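Local coordinates for protein Cbs-cp12 (Microcystis aeruginosa PCC 7806, PDB 5NMU) that assembles into hexamers as a fusion of paired CBS domains with a CP12 domain and probably takes part in the redox regulation of photosynthesis, at residues R150-C153 against A154-E158. Residues are numbered along the deposited sequence; the frame is centred on the assembly and turned at random.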
ATOM      1  N   ARG A 150      -4.456 -37.743  16.000  1.00 43.09           N
ATOM      2  CA  ARG A 150      -4.090 -38.398  17.252  1.00 46.47           C
ATOM      3  C   ARG A 150      -4.916 -37.935  18.420  1.00 45.83           C
ATOM      4  O   ARG A 150      -5.365 -38.768  19.252  1.00 43.95           O
ATOM      5  CB  ARG A 150      -2.602 -38.223  17.525  1.00 49.81           C
ATOM      6  CG  ARG A 150      -1.839 -39.348  16.852  1.00 53.42           C
ATOM      7  CD  ARG A 150      -0.644 -38.916  16.074  1.00 57.42           C
ATOM      8  NE  ARG A 150       0.585 -38.909  16.839  1.00 64.41           N
ATOM      9  CZ  ARG A 150       1.742 -38.425  16.365  1.00 70.14           C
ATOM     10  NH1 ARG A 150       1.836 -37.907  15.110  1.00 65.00           N
ATOM     11  NH2 ARG A 150       2.819 -38.456  17.166  1.00 72.56           N
ATOM     12  N   ALA A 151      -5.116 -36.614  18.509  1.00 42.96           N
ATOM     13  CA  ALA A 151      -5.864 -36.059  19.653  1.00 44.60           C
ATOM     14  C   ALA A 151      -7.314 -36.573  19.613  1.00 44.66           C
ATOM     15  O   ALA A 151      -7.818 -37.116  20.606  1.00 44.95           O
ATOM     16  CB  ALA A 151      -5.814 -34.546  19.666  1.00 44.44           C
ATOM     17  N   ILE A 152      -7.935 -36.449  18.435  1.00 44.57           N
ATOM     18  CA  ILE A 152      -9.320 -36.872  18.213  1.00 45.65           C
ATOM     19  C   ILE A 152      -9.495 -38.368  18.505  1.00 46.03           C
ATOM     20  O   ILE A 152     -10.435 -38.760  19.217  1.00 47.47           O
ATOM     21  CB  ILE A 152      -9.804 -36.515  16.791  1.00 44.39           C
ATOM     22  CG1 ILE A 152     -10.093 -35.015  16.694  1.00 46.52           C
ATOM     23  CG2 ILE A 152     -11.077 -37.248  16.428  1.00 46.65           C
ATOM     24  CD1 ILE A 152     -10.005 -34.410  15.299  1.00 45.06           C
ATOM     25  N   CYS A 153      -8.580 -39.173  17.990  1.00 45.71           N
ATOM     26  CA  CYS A 153      -8.648 -40.638  18.159  1.00 47.72           C
ATOM     27  C   CYS A 153      -8.495 -41.082  19.622  1.00 51.50           C
ATOM     28  O   CYS A 153      -9.188 -42.006  20.084  1.00 54.53           O
ATOM     29  CB  CYS A 153      -7.599 -41.304  17.272  1.00 47.31           C
ATOM     30  SG  CYS A 153      -7.959 -41.163  15.485  1.00 44.99           S
ATOM     31  N   ALA A 154      -7.585 -40.433  20.340  1.00 51.34           N
ATOM     32  CA  ALA A 154      -7.398 -40.683  21.768  1.00 53.71           C
ATOM     33  C   ALA A 154      -8.589 -40.204  22.631  1.00 55.49           C
ATOM     34  O   ALA A 154      -8.966 -40.879  23.609  1.00 53.90           O
ATOM     35  CB  ALA A 154      -6.110 -40.028  22.251  1.00 54.55           C
ATOM     36  N   ALA A 155      -9.171 -39.053  22.266  1.00 54.37           N
ATOM     37  CA  ALA A 155     -10.362 -38.557  22.969  1.00 57.55           C
ATOM     38  C   ALA A 155     -11.587 -39.427  22.691  1.00 58.07           C
ATOM     39  O   ALA A 155     -12.178 -39.959  23.614  1.00 59.95           O
ATOM     40  CB  ALA A 155     -10.653 -37.093  22.633  1.00 57.29           C
ATOM     41  N   LYS A 156     -11.939 -39.574  21.421  1.00 56.99           N
ATOM     42  CA  LYS A 156     -13.178 -40.242  21.024  1.00 58.36           C
ATOM     43  C   LYS A 156     -13.097 -41.743  20.723  1.00 56.32           C
ATOM     44  O   LYS A 156     -14.137 -42.337  20.512  1.00 58.27           O
ATOM     45  CB  LYS A 156     -13.794 -39.542  19.811  1.00 60.00           C
ATOM     46  CG  LYS A 156     -14.046 -38.048  19.983  1.00 63.26           C
ATOM     47  CD  LYS A 156     -14.566 -37.438  18.681  1.00 64.15           C
ATOM     48  CE  LYS A 156     -15.443 -36.208  18.917  1.00 68.17           C
ATOM     49  NZ  LYS A 156     -14.646 -34.969  18.935  1.00 69.71           N
ATOM     50  N   GLY A 157     -11.915 -42.362  20.713  1.00 53.98           N
ATOM     51  CA  GLY A 157     -11.785 -43.797  20.411  1.00 53.16           C
ATOM     52  C   GLY A 157     -11.152 -44.044  19.026  1.00 52.12           C
ATOM     53  O   GLY A 157     -11.479 -43.368  18.008  1.00 50.52           O
ATOM     54  N   GLU A 158     -10.235 -45.009  18.984  1.00 50.33           N
ATOM     55  CA  GLU A 158      -9.478 -45.295  17.798  1.00 48.50           C
ATOM     56  C   GLU A 158     -10.312 -45.916  16.661  1.00 46.16           C
ATOM     57  O   GLU A 158      -9.814 -46.003  15.538  1.00 45.18           O
ATOM     58  CB  GLU A 158      -8.317 -46.232  18.129  1.00 52.94           C
ATOM     59  CG  GLU A 158      -7.272 -45.651  19.061  1.00 55.95           C
ATOM     60  CD  GLU A 158      -6.474 -44.521  18.408  1.00 55.88           C
ATOM     61  OE1 GLU A 158      -6.260 -44.530  17.173  1.00 60.77           O
ATOM     62  OE2 GLU A 158      -6.052 -43.615  19.147  1.00 56.76           O
TER
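The carboxylate of Glu-158 lies with one face against Cys-153, whose CB stands obliquely above it, displaced toward the oxygen side. Glu-158 OE2 is 3.4 Å and OE1 3.5 Å from Cys-153 CB, so neither oxygen is singled out. Beyond CB, the sulfur is more distant: Cys-153 SG lies 4.1 Å from Glu-158 OE1. This is van der Waals contact, reached because the glutamate chain folds back at CB-CG (chi2 -68°) after the backbone has turned. On the buried cysteine, SG sits beside the backbone N (chi1 -69°), opposite the carbonyl carbon, and from there joins its disulfide partner. Another flank of the helix carries Ile-152 and Lys-156, which run alongside each other, one helical turn apart, with Ile-152 CG2 4.2 Å from Lys-156 CD; Lys-156 CB also packs 3.5 Å from Ile-152 O. In the backbone, three i to i+4 bonds hold the last turns: Ala-154 N to Arg-150 O, Ala-155 N to Ala-151 O, and a nearly straight one from Lys-156 N to Ile-152 O (2.8 Å). The fourth, Gly-157 N to Cys-153 O, is just as short at 2.8 Å but bent and weak. Gly-157 then leaves the helix with a positive phi (108°), and the reversal starts there, with its own carbonyl accepting a bond from Ser-160 OG. Together these residues end helix 138-156 and open the turn of the CP12 helical hairpin. The disulfide from Cys-153 to Cys-163 ties helix 138-156 to helix 161-178 just beside that turn, as in oxidised CP12. Against the same helix, Arg-150 and Cys-153 touch Trp-167, Ile-152 meets Ala-166 and Lys-156 reaches Asp-162, at the end of the hairpin remote from the CBS domains.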